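Local coordinates for protein HTH-type transcriptional regulator ascG (Escherichia coli, PDB 3BRQ) that represses transcription of the cryptic asc operon in Escherichia coli as a sequence-specific DNA-binding regulator of the LacI family, at residues Leu24-Thr29 / Ala80-Pro85; Tyr84-Ser89 / Ser148-Thr153. All blocks are in the same frame, centred on the assembly; numbering follows the deposited sequence.

Contact 1: Leu24-Thr29 / Ala80-Pro85; sequences LVVTNT and AIMIYP. With SO4 (sulfate ion), chain F.
Val-25 holds CG1 anti to its backbone N (chi1 174°), Ile-83 does the same with its own CG1, and chi2 of Ile-83, 76°, then swings CD1 over toward the valine. The two side chains lie side by side and point the same way; CD1 of Ile-83 meets CG1 of Val-25 at 3.3 Å, tighter than ordinary van der Waals contact. On the other face of the sheet the selenomethionine Met-82 bends at chi3, which brings CE to 3.8 Å from CG of Leu-24 and also against Val-26. The strands run parallel: N of Val-25 donates to O of Met-82 (3.0 Å), and N of Tyr-84 donates to O of Val-25 at 2.8 Å, nearly straight at 169°. Past this bond the strands part and water takes over. One water accepts from N of Thr-27 and donates to O of Tyr-84 (2.6 Å), sitting above the centre of one face of the tyrosine ring; a second water bridges the same carbonyl oxygen to OG1 of Thr-27, whose stronger partner is Glu-66. OH of Tyr-84 gives a 2.6 Å hydrogen bond to O4 of the sulfate and is also hydrogen-bonded to N of Ile-34. An alanine in place of Tyr-84 would probably leave sulfate O4 and Ile-34 N without that hydroxyl and open a gap beside His-32. In the sheet, strand 21-27 lies between 80-84 and 53-60, with helix 36-49 over Leu-24, Val-26 and Tyr-84, and helix 255-270 packed on Met-82.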
loop_
_atom_site.group_PDB
_atom_site.type_symbol
_atom_site.label_atom_id
_atom_site.label_comp_id
_atom_site.label_asym_id
_atom_site.label_seq_id
_atom_site.Cartn_x
_atom_site.Cartn_y
_atom_site.Cartn_z
ATOM N N LEU B 24 13.681 -9.300 -8.743
ATOM C CA LEU B 24 13.546 -8.338 -7.646
ATOM C C LEU B 24 13.485 -9.084 -6.318
ATOM O O LEU B 24 12.754 -10.076 -6.207
ATOM C CB LEU B 24 12.256 -7.527 -7.796
ATOM C CG LEU B 24 12.244 -6.334 -8.753
ATOM C CD1 LEU B 24 13.254 -6.423 -9.895
ATOM C CD2 LEU B 24 10.811 -6.091 -9.282
ATOM N N VAL B 25 14.240 -8.612 -5.312
ATOM C CA VAL B 25 14.186 -9.232 -3.959
ATOM C C VAL B 25 13.747 -8.091 -3.014
ATOM O O VAL B 25 14.400 -7.052 -2.979
ATOM C CB VAL B 25 15.581 -9.767 -3.458
ATOM C CG1 VAL B 25 15.460 -10.265 -1.993
ATOM C CG2 VAL B 25 16.008 -10.929 -4.272
ATOM N N VAL B 26 12.660 -8.271 -2.277
ATOM C CA VAL B 26 12.105 -7.244 -1.396
ATOM C C VAL B 26 11.647 -7.930 -0.102
ATOM O O VAL B 26 11.024 -8.994 -0.128
ATOM C CB VAL B 26 10.943 -6.479 -2.020
ATOM C CG1 VAL B 26 10.357 -5.454 -1.057
ATOM C CG2 VAL B 26 11.389 -5.793 -3.322
ATOM N N THR B 27 12.089 -7.355 1.029
ATOM C CA THR B 27 11.756 -7.859 2.366
ATOM C C THR B 27 10.242 -7.738 2.648
ATOM O O THR B 27 9.577 -6.766 2.249
ATOM C CB THR B 27 12.650 -7.139 3.450
ATOM O OG1 THR B 27 14.037 -7.246 3.044
ATOM C CG2 THR B 27 12.586 -7.843 4.779
ATOM N N ASN B 28 9.708 -8.706 3.379
ATOM C CA ASN B 28 8.300 -8.744 3.761
ATOM C C ASN B 28 8.049 -7.872 5.013
ATOM O O ASN B 28 7.792 -8.362 6.115
ATOM C CB ASN B 28 7.889 -10.205 4.002
ATOM C CG ASN B 28 6.405 -10.360 4.321
ATOM O OD1 ASN B 28 5.574 -9.807 3.654
ATOM N ND2 ASN B 28 6.094 -11.099 5.370
ATOM N N THR B 29 8.160 -6.568 4.839
ATOM C CA THR B 29 7.926 -5.666 5.951
ATOM C C THR B 29 6.620 -4.958 5.699
ATOM O O THR B 29 6.151 -4.886 4.561
ATOM C CB THR B 29 9.052 -4.678 6.137
ATOM O OG1 THR B 29 9.307 -4.025 4.891
ATOM C CG2 THR B 29 10.342 -5.424 6.620
ATOM N N ALA B 80 19.662 -10.297 -14.244
ATOM C CA ALA B 80 20.045 -9.175 -13.387
ATOM C C ALA B 80 19.179 -9.165 -12.130
ATOM O O ALA B 80 17.995 -9.580 -12.171
ATOM C CB ALA B 80 19.835 -7.869 -14.122
ATOM N N ILE B 81 19.731 -8.634 -11.028
ATOM C CA ILE B 81 18.954 -8.574 -9.774
ATOM C C ILE B 81 18.872 -7.140 -9.222
ATOM O O ILE B 81 19.873 -6.407 -9.210
ATOM C CB ILE B 81 19.571 -9.528 -8.718
ATOM C CG1 ILE B 81 19.718 -10.946 -9.293
ATOM C CG2 ILE B 81 18.743 -9.558 -7.367
ATOM C CD1 ILE B 81 18.364 -11.674 -9.284
HETATM N N MSE B 82 17.694 -6.730 -8.773
HETATM C CA MSE B 82 17.582 -5.517 -7.936
HETATM C C MSE B 82 17.289 -5.995 -6.529
HETATM O O MSE B 82 16.256 -6.614 -6.309
HETATM C CB MSE B 82 16.438 -4.599 -8.380
HETATM C CG MSE B 82 16.334 -3.299 -7.468
HETATM SE SE MSE B 82 14.565 -2.540 -7.393
HETATM C CE MSE B 82 13.771 -3.909 -6.186
ATOM N N ILE B 83 18.183 -5.707 -5.569
ATOM C CA ILE B 83 17.882 -6.071 -4.170
ATOM C C ILE B 83 17.398 -4.819 -3.404
ATOM O O ILE B 83 18.034 -3.787 -3.453
ATOM C CB ILE B 83 19.063 -6.825 -3.490
ATOM C CG1 ILE B 83 18.892 -6.965 -1.970
ATOM C CG2 ILE B 83 20.378 -6.123 -3.700
ATOM C CD1 ILE B 83 17.863 -8.056 -1.584
ATOM N N TYR B 84 16.222 -4.892 -2.775
ATOM C CA TYR B 84 15.843 -3.867 -1.803
ATOM C C TYR B 84 15.827 -4.453 -0.352
ATOM O O TYR B 84 14.834 -4.994 0.085
ATOM C CB TYR B 84 14.535 -3.223 -2.255
ATOM C CG TYR B 84 13.892 -2.233 -1.303
ATOM C CD1 TYR B 84 14.591 -1.687 -0.214
ATOM C CD2 TYR B 84 12.552 -1.862 -1.496
ATOM C CE1 TYR B 84 13.971 -0.817 0.676
ATOM C CE2 TYR B 84 11.938 -0.965 -0.648
ATOM C CZ TYR B 84 12.669 -0.435 0.422
ATOM O OH TYR B 84 12.020 0.439 1.252
ATOM N N PRO B 85 16.976 -4.398 0.367
ATOM C CA PRO B 85 17.104 -5.106 1.611
ATOM C C PRO B 85 16.871 -4.216 2.844
ATOM O O PRO B 85 17.321 -3.035 2.888
ATOM C CB PRO B 85 18.583 -5.554 1.567
ATOM C CG PRO B 85 19.259 -4.471 0.900
ATOM C CD PRO B 85 18.244 -3.766 0.007
HETATM S S SO4 F . 13.241 0.183 5.002
HETATM O O1 SO4 F . 14.307 1.120 5.142
HETATM O O2 SO4 F . 13.808 -1.190 4.946
HETATM O O3 SO4 F . 12.220 0.407 5.992
HETATM O O4 SO4 F . 12.542 0.545 3.774
HETATM O O HOH W 1 12.702 -4.417 1.381
HETATM O O HOH W 2 14.932 -7.942 0.165
#

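Contact 2: Tyr84-Ser89 / Ser148-Thr153. With SO4 (sulfate ion), chain F.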
loop_
_atom_site.group_PDB
_atom_site.type_symbol
_atom_site.label_atom_id
_atom_site.label_comp_id
_atom_site.label_asym_id
_atom_site.label_seq_id
_atom_site.Cartn_x
_atom_site.Cartn_y
_atom_site.Cartn_z
ATOM N N TYR B 84 16.222 -4.892 -2.775
ATOM C CA TYR B 84 15.843 -3.867 -1.803
ATOM C C TYR B 84 15.827 -4.453 -0.352
ATOM O O TYR B 84 14.834 -4.994 0.085
ATOM C CB TYR B 84 14.535 -3.223 -2.255
ATOM C CG TYR B 84 13.892 -2.233 -1.303
ATOM C CD1 TYR B 84 14.591 -1.687 -0.214
ATOM C CD2 TYR B 84 12.552 -1.862 -1.496
ATOM C CE1 TYR B 84 13.971 -0.817 0.676
ATOM C CE2 TYR B 84 11.938 -0.965 -0.648
ATOM C CZ TYR B 84 12.669 -0.435 0.422
ATOM O OH TYR B 84 12.020 0.439 1.252
ATOM N N PRO B 85 16.976 -4.398 0.367
ATOM C CA PRO B 85 17.104 -5.106 1.611
ATOM C C PRO B 85 16.871 -4.216 2.844
ATOM O O PRO B 85 17.321 -3.035 2.888
ATOM C CB PRO B 85 18.583 -5.554 1.567
ATOM C CG PRO B 85 19.259 -4.471 0.900
ATOM C CD PRO B 85 18.244 -3.766 0.007
ATOM N N ARG B 86 16.193 -4.770 3.860
ATOM C CA ARG B 86 16.137 -4.101 5.142
ATOM C C ARG B 86 17.352 -4.557 5.931
ATOM O O ARG B 86 18.034 -3.709 6.524
ATOM C CB ARG B 86 14.862 -4.443 5.959
ATOM C CG ARG B 86 14.894 -3.784 7.358
ATOM C CD ARG B 86 13.581 -3.657 8.045
ATOM N NE ARG B 86 12.675 -2.669 7.418
ATOM C CZ ARG B 86 11.452 -2.484 7.867
ATOM N NH1 ARG B 86 11.094 -3.200 8.932
ATOM N NH2 ARG B 86 10.601 -1.598 7.297
ATOM N N PHE B 87 17.639 -5.868 5.944
ATOM C CA PHE B 87 18.577 -6.431 6.946
ATOM C C PHE B 87 20.060 -6.561 6.549
ATOM O O PHE B 87 20.943 -6.431 7.422
ATOM C CB PHE B 87 18.037 -7.757 7.524
ATOM C CG PHE B 87 16.695 -7.611 8.198
ATOM C CD1 PHE B 87 16.614 -7.165 9.540
ATOM C CD2 PHE B 87 15.522 -7.829 7.485
ATOM C CE1 PHE B 87 15.388 -6.997 10.159
ATOM C CE2 PHE B 87 14.265 -7.656 8.096
ATOM C CZ PHE B 87 14.174 -7.244 9.401
ATOM N N LEU B 88 20.362 -6.876 5.288
ATOM C CA LEU B 88 21.764 -7.074 4.893
ATOM C C LEU B 88 22.589 -5.825 5.177
ATOM O O LEU B 88 22.116 -4.739 4.921
ATOM C CB LEU B 88 21.901 -7.460 3.434
ATOM C CG LEU B 88 21.495 -8.895 3.041
ATOM C CD1 LEU B 88 21.128 -8.955 1.539
ATOM C CD2 LEU B 88 22.618 -9.877 3.341
ATOM N N SER B 89 23.788 -5.984 5.730
ATOM C CA SER B 89 24.673 -4.837 5.940
ATOM C C SER B 89 25.219 -4.427 4.585
ATOM O O SER B 89 25.280 -5.221 3.648
ATOM C CB SER B 89 25.825 -5.214 6.842
ATOM O OG SER B 89 26.650 -6.108 6.160
ATOM N N SER B 148 10.083 1.687 12.935
ATOM C CA SER B 148 10.669 0.535 13.600
ATOM C C SER B 148 12.214 0.623 13.729
ATOM O O SER B 148 12.905 1.192 12.877
ATOM C CB SER B 148 10.291 -0.749 12.896
ATOM O OG SER B 148 10.753 -0.729 11.567
HETATM N N MSE B 149 12.793 0.061 14.775
HETATM C CA MSE B 149 14.237 0.365 14.921
HETATM C C MSE B 149 15.186 -0.539 14.071
HETATM O O MSE B 149 16.427 -0.348 14.050
HETATM C CB MSE B 149 14.636 0.540 16.373
HETATM C CG MSE B 149 14.089 1.916 16.999
HETATM SE SE MSE B 149 14.164 3.540 15.815
HETATM C CE MSE B 149 16.105 3.709 15.868
ATOM N N ASP B 150 14.574 -1.482 13.355
ATOM C CA ASP B 150 15.278 -2.393 12.452
ATOM C C ASP B 150 15.370 -1.820 11.037
ATOM O O ASP B 150 15.944 -2.453 10.140
ATOM C CB ASP B 150 14.649 -3.819 12.440
ATOM C CG ASP B 150 13.165 -3.848 11.979
ATOM O OD1 ASP B 150 12.543 -2.788 11.835
ATOM O OD2 ASP B 150 12.594 -4.967 11.800
ATOM N N SER B 151 14.808 -0.623 10.821
ATOM C CA SER B 151 14.667 -0.101 9.436
ATOM C C SER B 151 15.717 0.969 9.207
ATOM O O SER B 151 15.700 1.939 9.914
ATOM C CB SER B 151 13.287 0.546 9.268
ATOM O OG SER B 151 13.266 1.556 8.257
ATOM N N PRO B 152 16.601 0.805 8.209
ATOM C CA PRO B 152 17.519 1.826 7.782
ATOM C C PRO B 152 16.889 3.185 7.570
ATOM O O PRO B 152 17.500 4.195 7.930
ATOM C CB PRO B 152 18.058 1.263 6.457
ATOM C CG PRO B 152 18.048 -0.151 6.651
ATOM C CD PRO B 152 16.847 -0.446 7.479
ATOM N N THR B 153 15.680 3.208 6.984
ATOM C CA THR B 153 15.013 4.437 6.682
ATOM C C THR B 153 14.604 5.113 7.968
ATOM O O THR B 153 14.699 6.335 8.104
ATOM C CB THR B 153 13.735 4.161 5.799
ATOM O OG1 THR B 153 14.139 3.602 4.550
ATOM C CG2 THR B 153 12.935 5.435 5.526
HETATM S S SO4 F . 13.241 0.183 5.002
HETATM O O1 SO4 F . 14.307 1.120 5.142
HETATM O O2 SO4 F . 13.808 -1.190 4.946
HETATM O O3 SO4 F . 12.220 0.407 5.992
HETATM O O4 SO4 F . 12.542 0.545 3.774
#
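Arg-86 extends from the loop after strand 80-84 to Ser-151, the N-cap of helix 152-167, across the cleft between the two lobes of a periplasmic-binding-protein-like fold; in LacI-family relatives this cleft holds the effector. Here a sulfate, probably from the crystallisation liquor, sits between the two segments. The tight part centres on the arginine. CG, set anti to the backbone N (chi1 176°), presses to 3.3 Å from O of Asp-150, and CB of Ser-151 covers one face of the guanidinium, offset toward its rim. Pro-152 packs its CG and CD on O of Arg-86. The guanidinium grips the sulfate with two N-H groups: NE points at O2, which lies in its plane (3.1 Å, 174°), while NH2 takes O3 at 2.9 Å in a more bent bond. OG of Ser-151 donates to the same O3 at 2.7 Å. By contrast, the side toward Asp-150 and Phe-87, both partly exposed, is loosely held. The salt bridge from NH1 of Arg-86 to OD1 of Asp-150 is 3.3 Å long, with the two planes 62° apart. OG of Ser-148 also steadies that carboxylate, donating to OD1 at 2.7 Å, and is also hydrogen-bonded to NE1 of Trp-182. Phe-87 lays its ring beneath the arginine, with CG of Arg-86 above its centre. The helix start probably adds to the attraction for the anion: O1 of the sulfate accepts hydrogen bonds from N of Thr-153 (3.1 Å) and OG1 of Thr-153 (2.6 Å).

Overall arrangement
From the N terminus, strand 21-27 comes first; the chain then runs through helix 36-49, strand 53-60 and helix 63-75 before strand 80-84 returns beside it, where contact 1 closes the loop. Contact 2 opens where contact 1 ends, on the shared Tyr-84 and Pro-85, and closes a second excursion when the chain reaches helix 152-167. The two loops follow one another, neither nested nor crossed. Contact 1 joins neighbouring strands inside the five-stranded parallel sheet; contact 2 ties the end of that sheet to the other lobe. They also touch directly, CG2 of Thr-27 lying 3.7 Å from CE2 of Phe-87, and they share one sulfate.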